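Side-chain contacts in transglutaminase-like enzymes, putative cysteine protease (Cytophaga hutchinsonii, PDB 3ISR), which is probably a cysteine protease or related hydrolase with a transglutaminase-like catalytic domain: residues E58-N63 / F69-A74; V34-L37 / H43-D46. All coordinates share one frame; numbering follows the deposited sequence.

Contact 1 of 2, residues E58-N63 / F69-A74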
ATOM      1  N   GLU B  58       5.004 -35.842  11.335  1.00 18.23           N
ATOM      2  CA  GLU B  58       5.050 -35.521  12.765  1.00 18.26           C
ATOM      3  C   GLU B  58       4.008 -34.461  13.114  1.00 18.15           C
ATOM      4  O   GLU B  58       3.876 -33.457  12.406  1.00 16.91           O
ATOM      5  CB  GLU B  58       6.450 -35.016  13.164  1.00 18.42           C
ATOM      6  CG  GLU B  58       6.635 -34.788  14.683  1.00 20.80           C
ATOM      7  CD  GLU B  58       7.706 -33.746  15.041  1.00 23.40           C
ATOM      8  OE1 GLU B  58       8.405 -33.225  14.143  1.00 24.91           O
ATOM      9  OE2 GLU B  58       7.850 -33.441  16.238  1.00 24.37           O
ATOM     10  N   GLU B  59       3.270 -34.698  14.199  1.00 18.36           N
ATOM     11  CA  GLU B  59       2.323 -33.715  14.732  1.00 18.88           C
ATOM     12  C   GLU B  59       2.987 -32.870  15.813  1.00 18.83           C
ATOM     13  O   GLU B  59       3.710 -33.397  16.648  1.00 18.99           O
ATOM     14  CB  GLU B  59       1.072 -34.383  15.318  1.00 19.31           C
ATOM     15  CG  GLU B  59       0.049 -33.341  15.859  1.00 20.05           C
ATOM     16  CD  GLU B  59      -1.165 -33.953  16.559  1.00 21.42           C
ATOM     17  OE1 GLU B  59      -1.544 -35.095  16.208  1.00 20.01           O
ATOM     18  OE2 GLU B  59      -1.754 -33.274  17.440  1.00 18.04           O
ATOM     19  N   PHE B  60       2.746 -31.561  15.789  1.00 18.51           N
ATOM     20  CA  PHE B  60       3.218 -30.662  16.855  1.00 17.92           C
ATOM     21  C   PHE B  60       2.225 -29.519  17.067  1.00 17.85           C
ATOM     22  O   PHE B  60       1.329 -29.302  16.248  1.00 17.76           O
ATOM     23  CB  PHE B  60       4.616 -30.110  16.537  1.00 17.57           C
ATOM     24  CG  PHE B  60       4.636 -29.083  15.413  1.00 18.17           C
ATOM     25  CD1 PHE B  60       4.695 -29.486  14.076  1.00 18.19           C
ATOM     26  CD2 PHE B  60       4.606 -27.717  15.702  1.00 18.23           C
ATOM     27  CE1 PHE B  60       4.722 -28.546  13.043  1.00 18.53           C
ATOM     28  CE2 PHE B  60       4.624 -26.768  14.680  1.00 18.20           C
ATOM     29  CZ  PHE B  60       4.688 -27.178  13.351  1.00 18.34           C
ATOM     30  N   SER B  61       2.390 -28.788  18.166  1.00 18.00           N
ATOM     31  CA  SER B  61       1.602 -27.590  18.409  1.00 18.00           C
ATOM     32  C   SER B  61       2.523 -26.484  18.897  1.00 18.35           C
ATOM     33  O   SER B  61       3.617 -26.763  19.400  1.00 17.54           O
ATOM     34  CB  SER B  61       0.504 -27.846  19.455  1.00 18.70           C
ATOM     35  OG  SER B  61      -0.525 -28.702  18.940  1.00 20.13           O
ATOM     36  N   TYR B  62       2.086 -25.232  18.747  1.00 18.26           N
ATOM     37  CA  TYR B  62       2.773 -24.126  19.423  1.00 18.88           C
ATOM     38  C   TYR B  62       2.512 -24.250  20.929  1.00 19.56           C
ATOM     39  O   TYR B  62       1.659 -25.022  21.353  1.00 19.63           O
ATOM     40  CB  TYR B  62       2.270 -22.766  18.927  1.00 18.50           C
ATOM     41  CG  TYR B  62       2.462 -22.472  17.455  1.00 18.20           C
ATOM     42  CD1 TYR B  62       3.374 -23.194  16.679  1.00 16.56           C
ATOM     43  CD2 TYR B  62       1.762 -21.423  16.847  1.00 17.57           C
ATOM     44  CE1 TYR B  62       3.545 -22.913  15.328  1.00 16.54           C
ATOM     45  CE2 TYR B  62       1.940 -21.121  15.500  1.00 17.75           C
ATOM     46  CZ  TYR B  62       2.837 -21.874  14.747  1.00 18.47           C
ATOM     47  OH  TYR B  62       3.029 -21.579  13.410  1.00 20.02           O
ATOM     48  N   ASN B  63       3.239 -23.474  21.728  1.00 20.68           N
ATOM     49  CA  ASN B  63       2.997 -23.396  23.170  1.00 21.63           C
ATOM     50  C   ASN B  63       1.537 -23.077  23.512  1.00 21.69           C
ATOM     51  O   ASN B  63       1.000 -23.603  24.487  1.00 21.39           O
ATOM     52  CB  ASN B  63       3.921 -22.345  23.800  1.00 22.37           C
ATOM     53  CG  ASN B  63       5.399 -22.618  23.525  1.00 24.66           C
ATOM     54  OD1 ASN B  63       5.771 -23.667  22.974  1.00 28.50           O
ATOM     55  ND2 ASN B  63       6.254 -21.670  23.920  1.00 28.16           N
ATOM     56  N   PHE B  69      -0.665 -29.102  14.285  1.00 16.59           N
ATOM     57  CA  PHE B  69       0.055 -29.060  13.020  1.00 16.56           C
ATOM     58  C   PHE B  69       0.665 -30.419  12.711  1.00 17.14           C
ATOM     59  O   PHE B  69       1.002 -31.159  13.626  1.00 17.66           O
ATOM     60  CB  PHE B  69       1.158 -28.005  13.093  1.00 16.35           C
ATOM     61  CG  PHE B  69       0.643 -26.593  13.242  1.00 15.34           C
ATOM     62  CD1 PHE B  69      -0.018 -25.965  12.183  1.00 14.68           C
ATOM     63  CD2 PHE B  69       0.839 -25.891  14.429  1.00 15.36           C
ATOM     64  CE1 PHE B  69      -0.496 -24.645  12.295  1.00 15.13           C
ATOM     65  CE2 PHE B  69       0.383 -24.566  14.571  1.00 17.26           C
ATOM     66  CZ  PHE B  69      -0.294 -23.931  13.490  1.00 15.50           C
ATOM     67  N   VAL B  70       0.794 -30.751  11.428  1.00 17.31           N
ATOM     68  CA  VAL B  70       1.551 -31.940  11.034  1.00 17.26           C
ATOM     69  C   VAL B  70       2.532 -31.550   9.953  1.00 16.75           C
ATOM     70  O   VAL B  70       2.199 -30.772   9.056  1.00 17.15           O
ATOM     71  CB  VAL B  70       0.656 -33.132  10.541  1.00 18.06           C
ATOM     72  CG1 VAL B  70      -0.182 -33.705  11.690  1.00 17.54           C
ATOM     73  CG2 VAL B  70      -0.227 -32.705   9.395  1.00 17.60           C
ATOM     74  N   ARG B  71       3.740 -32.084  10.026  1.00 15.98           N
ATOM     75  CA  ARG B  71       4.739 -31.722   9.039  1.00 16.10           C
ATOM     76  C   ARG B  71       5.445 -32.920   8.435  1.00 16.16           C
ATOM     77  O   ARG B  71       5.643 -33.946   9.096  1.00 15.70           O
ATOM     78  CB  ARG B  71       5.753 -30.726   9.605  1.00 15.70           C
ATOM     79  CG  ARG B  71       6.417 -31.178  10.869  1.00 16.66           C
ATOM     80  CD  ARG B  71       7.504 -30.185  11.319  1.00 16.00           C
ATOM     81  NE  ARG B  71       7.901 -30.499  12.683  1.00 18.02           N
ATOM     82  CZ  ARG B  71       8.665 -29.725  13.446  1.00 19.72           C
ATOM     83  NH1 ARG B  71       8.960 -30.111  14.677  1.00 18.91           N
ATOM     84  NH2 ARG B  71       9.137 -28.572  12.974  1.00 18.61           N
ATOM     85  N   LEU B  72       5.819 -32.756   7.171  1.00 16.76           N
ATOM     86  CA  LEU B  72       6.510 -33.777   6.401  1.00 17.10           C
ATOM     87  C   LEU B  72       7.356 -33.089   5.357  1.00 17.46           C
ATOM     88  O   LEU B  72       7.115 -31.918   5.030  1.00 17.43           O
ATOM     89  CB  LEU B  72       5.501 -34.711   5.711  1.00 17.32           C
ATOM     90  CG  LEU B  72       4.476 -34.153   4.718  1.00 17.77           C
ATOM     91  CD1 LEU B  72       5.104 -33.842   3.364  1.00 16.10           C
ATOM     92  CD2 LEU B  72       3.365 -35.202   4.540  1.00 19.02           C
ATOM     93  N   LYS B  73       8.347 -33.804   4.834  1.00 17.22           N
ATOM     94  CA  LYS B  73       9.126 -33.291   3.717  1.00 18.10           C
ATOM     95  C   LYS B  73       8.936 -34.191   2.495  1.00 18.03           C
ATOM     96  O   LYS B  73       8.727 -35.398   2.633  1.00 17.31           O
ATOM     97  CB  LYS B  73      10.608 -33.112   4.093  1.00 18.42           C
ATOM     98  CG  LYS B  73      11.334 -34.373   4.560  1.00 20.17           C
ATOM     99  CD  LYS B  73      12.765 -34.064   5.023  1.00 22.39           C
ATOM    100  CE  LYS B  73      13.670 -35.280   4.781  1.00 25.56           C
ATOM    101  NZ  LYS B  73      14.929 -35.269   5.592  1.00 26.82           N
ATOM    102  N   ALA B  74       8.985 -33.582   1.315  1.00 18.11           N
ATOM    103  CA  ALA B  74       8.747 -34.284   0.066  1.00 18.97           C
ATOM    104  C   ALA B  74       9.875 -33.992  -0.924  1.00 19.25           C
ATOM    105  O   ALA B  74      10.351 -32.868  -1.013  1.00 19.53           O
ATOM    106  CB  ALA B  74       7.406 -33.870  -0.521  1.00 19.00           C
TER
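The beta hairpin of strands 58-60 and 69-74 sets Glu58, Glu59 and Phe60 antiparallel to Arg71, Val70 and Phe69. Glu58-Arg71 and Phe60-Phe69 are hydrogen-bonded pairs with two backbone bonds each, Phe69 N to Phe60 O measuring 2.8 Å. Between them Glu59 and Val70 form the non-hydrogen-bonded pair, Val70 CG1 packing 3.9 Å from Glu59 CB. On the face bearing Phe60, Phe69, Glu58 and Arg71, the Phe60 ring is sandwiched. Phe69 CB lies over one side, 3.7 Å from the ring centroid in a CH-pi contact; Arg71 CZ lies over the other as a cation-pi partner, 4.4 Å from the centroid, the guanidinium tilted 38° to the ring. With chi1 at 54°, Arg71 CG stands between its backbone N and carbonyl carbon, and the extended chain beyond runs alongside Glu58. There NE bonds Glu58 OE1 at 3.1 Å as a salt bridge, approaching from above the carboxylate plane, while NH1 adds a weak bond to the same oxygen. The hairpin contributes two neighbouring strands to a four-stranded antiparallel sheet in which 58-60 is outermost within this chain. A second subunit packs here: its Leu109 O accepts from Arg71 NH2, and its Gly111 touches Phe60 and Tyr62. A leucine in place of Arg71 would probably leave the Glu58 carboxylate without its charged mate and Leu109 O of the second subunit without this donor. Beyond the strand end, Phe69 CE2 rides over the centre of the Tyr62 ring, 3.6 Å from Tyr62 CE1, the two planes meeting obliquely at 39°. On the face opposite Phe60, the Glu59 carboxylate forms a salt bridge with Arg68.

Contact 2 of 2, residues V34-L37 / H43-D46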
ATOM      1  N   VAL B  34      -4.956 -29.579   9.381  1.00 16.50           N
ATOM      2  CA  VAL B  34      -6.207 -30.213   8.948  1.00 16.93           C
ATOM      3  C   VAL B  34      -6.953 -30.991  10.041  1.00 16.79           C
ATOM      4  O   VAL B  34      -8.156 -31.229   9.910  1.00 17.44           O
ATOM      5  CB  VAL B  34      -6.017 -31.124   7.670  1.00 16.51           C
ATOM      6  CG1 VAL B  34      -5.391 -30.326   6.520  1.00 16.93           C
ATOM      7  CG2 VAL B  34      -5.180 -32.358   7.987  1.00 18.32           C
ATOM      8  N   HIS B  35      -6.244 -31.397  11.099  1.00 17.00           N
ATOM      9  CA  HIS B  35      -6.833 -32.111  12.236  1.00 17.04           C
ATOM     10  C   HIS B  35      -7.851 -31.283  13.018  1.00 17.18           C
ATOM     11  O   HIS B  35      -7.641 -30.079  13.251  1.00 16.46           O
ATOM     12  CB  HIS B  35      -5.735 -32.496  13.213  1.00 17.88           C
ATOM     13  CG  HIS B  35      -4.914 -33.657  12.763  1.00 18.92           C
ATOM     14  ND1 HIS B  35      -3.968 -33.550  11.766  1.00 19.13           N
ATOM     15  CD2 HIS B  35      -4.906 -34.951  13.161  1.00 17.07           C
ATOM     16  CE1 HIS B  35      -3.412 -34.734  11.570  1.00 19.20           C
ATOM     17  NE2 HIS B  35      -3.965 -35.599  12.404  1.00 18.14           N
ATOM     18  N   ALA B  36      -8.918 -31.934  13.475  1.00 16.16           N
ATOM     19  CA  ALA B  36      -9.848 -31.282  14.390  1.00 16.01           C
ATOM     20  C   ALA B  36      -9.140 -31.050  15.714  1.00 15.76           C
ATOM     21  O   ALA B  36      -8.277 -31.839  16.104  1.00 16.53           O
ATOM     22  CB  ALA B  36     -11.107 -32.126  14.595  1.00 15.28           C
ATOM     23  N   LEU B  37      -9.459 -29.945  16.384  1.00 15.49           N
ATOM     24  CA  LEU B  37      -8.850 -29.652  17.672  1.00 15.29           C
ATOM     25  C   LEU B  37      -9.533 -30.484  18.758  1.00 15.70           C
ATOM     26  O   LEU B  37     -10.712 -30.812  18.634  1.00 15.38           O
ATOM     27  CB  LEU B  37      -9.000 -28.159  18.002  1.00 14.90           C
ATOM     28  CG  LEU B  37      -8.041 -27.556  19.037  1.00 16.12           C
ATOM     29  CD1 LEU B  37      -6.566 -27.625  18.620  1.00 15.42           C
ATOM     30  CD2 LEU B  37      -8.428 -26.110  19.347  1.00 16.23           C
ATOM     31  N   HIS B  43     -14.620 -33.154  21.159  1.00 15.47           N
ATOM     32  CA  HIS B  43     -13.943 -34.432  21.360  1.00 16.56           C
ATOM     33  C   HIS B  43     -13.874 -35.219  20.060  1.00 16.15           C
ATOM     34  O   HIS B  43     -14.853 -35.294  19.300  1.00 16.29           O
ATOM     35  CB  HIS B  43     -14.655 -35.268  22.449  1.00 17.46           C
ATOM     36  CG  HIS B  43     -15.000 -34.476  23.675  1.00 20.58           C
ATOM     37  ND1 HIS B  43     -14.163 -34.388  24.767  1.00 22.81           N
ATOM     38  CD2 HIS B  43     -16.076 -33.703  23.964  1.00 23.11           C
ATOM     39  CE1 HIS B  43     -14.711 -33.607  25.680  1.00 23.47           C
ATOM     40  NE2 HIS B  43     -15.871 -33.174  25.216  1.00 23.99           N
ATOM     41  N   ILE B  44     -12.708 -35.797  19.814  1.00 15.10           N
ATOM     42  CA  ILE B  44     -12.524 -36.649  18.672  1.00 14.68           C
ATOM     43  C   ILE B  44     -12.764 -38.085  19.149  1.00 15.30           C
ATOM     44  O   ILE B  44     -12.019 -38.628  19.979  1.00 14.72           O
ATOM     45  CB  ILE B  44     -11.131 -36.466  18.059  1.00 14.33           C
ATOM     46  CG1 ILE B  44     -10.940 -34.991  17.626  1.00 14.46           C
ATOM     47  CG2 ILE B  44     -10.944 -37.397  16.872  1.00 13.55           C
ATOM     48  CD1 ILE B  44      -9.523 -34.591  17.465  1.00 14.82           C
ATOM     49  N   LEU B  45     -13.834 -38.667  18.631  1.00 15.66           N
ATOM     50  CA  LEU B  45     -14.212 -40.031  18.970  1.00 16.61           C
ATOM     51  C   LEU B  45     -13.342 -40.988  18.172  1.00 16.83           C
ATOM     52  O   LEU B  45     -12.921 -42.014  18.696  1.00 17.03           O
ATOM     53  CB  LEU B  45     -15.709 -40.244  18.718  1.00 16.57           C
ATOM     54  CG  LEU B  45     -16.571 -39.111  19.312  1.00 17.43           C
ATOM     55  CD1 LEU B  45     -18.013 -39.115  18.790  1.00 18.39           C
ATOM     56  CD2 LEU B  45     -16.543 -39.106  20.851  1.00 18.80           C
ATOM     57  N   ASP B  46     -13.026 -40.605  16.929  1.00 17.20           N
ATOM     58  CA  ASP B  46     -12.159 -41.371  16.034  1.00 17.25           C
ATOM     59  C   ASP B  46     -11.528 -40.482  14.935  1.00 16.87           C
ATOM     60  O   ASP B  46     -12.197 -39.602  14.394  1.00 16.62           O
ATOM     61  CB  ASP B  46     -12.987 -42.479  15.386  1.00 18.20           C
ATOM     62  CG  ASP B  46     -12.154 -43.440  14.574  1.00 21.03           C
ATOM     63  OD1 ASP B  46     -11.148 -43.976  15.097  1.00 25.05           O
ATOM     64  OD2 ASP B  46     -12.530 -43.684  13.411  1.00 24.50           O
TER
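Ile44 reaches Ala36 through the end of its longer branch, in a small, buried apolar contact. Ile44 CD1 comes to 4.1 Å from Ala36 CB, and CG1 of the same branch lies 4.2 Å from that methyl, so the alanine meets the outer two carbons of the chain together. The two CB atoms are directed at each other's segment. In Ile44 the CG1 branch is anti to the carbonyl carbon (chi1 -59°) and continues nearly straight to CD1 (chi2 160°), carrying the methyl across to the loop.

Next to this apolar touch is a methyl-to-carbonyl approach: Ile44 CD1 rests 3.3 Å from Ala36 O, closer than to the alanine side chain, and 4.1 Å from Leu37 O. The Leu37 side chain itself points away, so this residue takes part through its backbone.

No hydrogen bond joins the two segments. With the Ala36 and Ile44 CA atoms 7.4 Å apart, the chains are too distant for strand pairing, and several of the loop's polar backbone atoms find partners outside the two segments. Ala36 N is bonded to Tyr84 OH, Leu37 O accepts from Gln42 NE2, and Ala36 O accepts from NH1 of Arg68, a residue that the Ile44 side chain also touches.

Segment 43-46 lies at the start of strand 43-52, which pairs antiparallel with strand 78-96: His43 pairs with Asp89, while Leu45 and Asp46 both face Thr87. Two residues set opposite one, where the chain turns a corner at Leu45, make a classic beta bulge.

Both contacts lie within the range of the bacterial transglutaminase N-terminal family, with centres about 16 Å apart, and they follow in series along the chain: contact 2 closes before contact 1 opens. Contact 1 lies in the four-stranded sheet, while contact 2 joins the loop leaving that sheet to a strand of the larger one. The hairpin strand 69-74 also pairs with strand 28-32, which runs on into the loop 34-37. Segment 43-46 opens strand 43-52, which pairs with 78-96 in the larger antiparallel sheet. The two contacts meet directly where Val70 CG1 packs 3.4 Å from His35 CE1. The loop after 28-32 thus carries the chain from one sheet to the other.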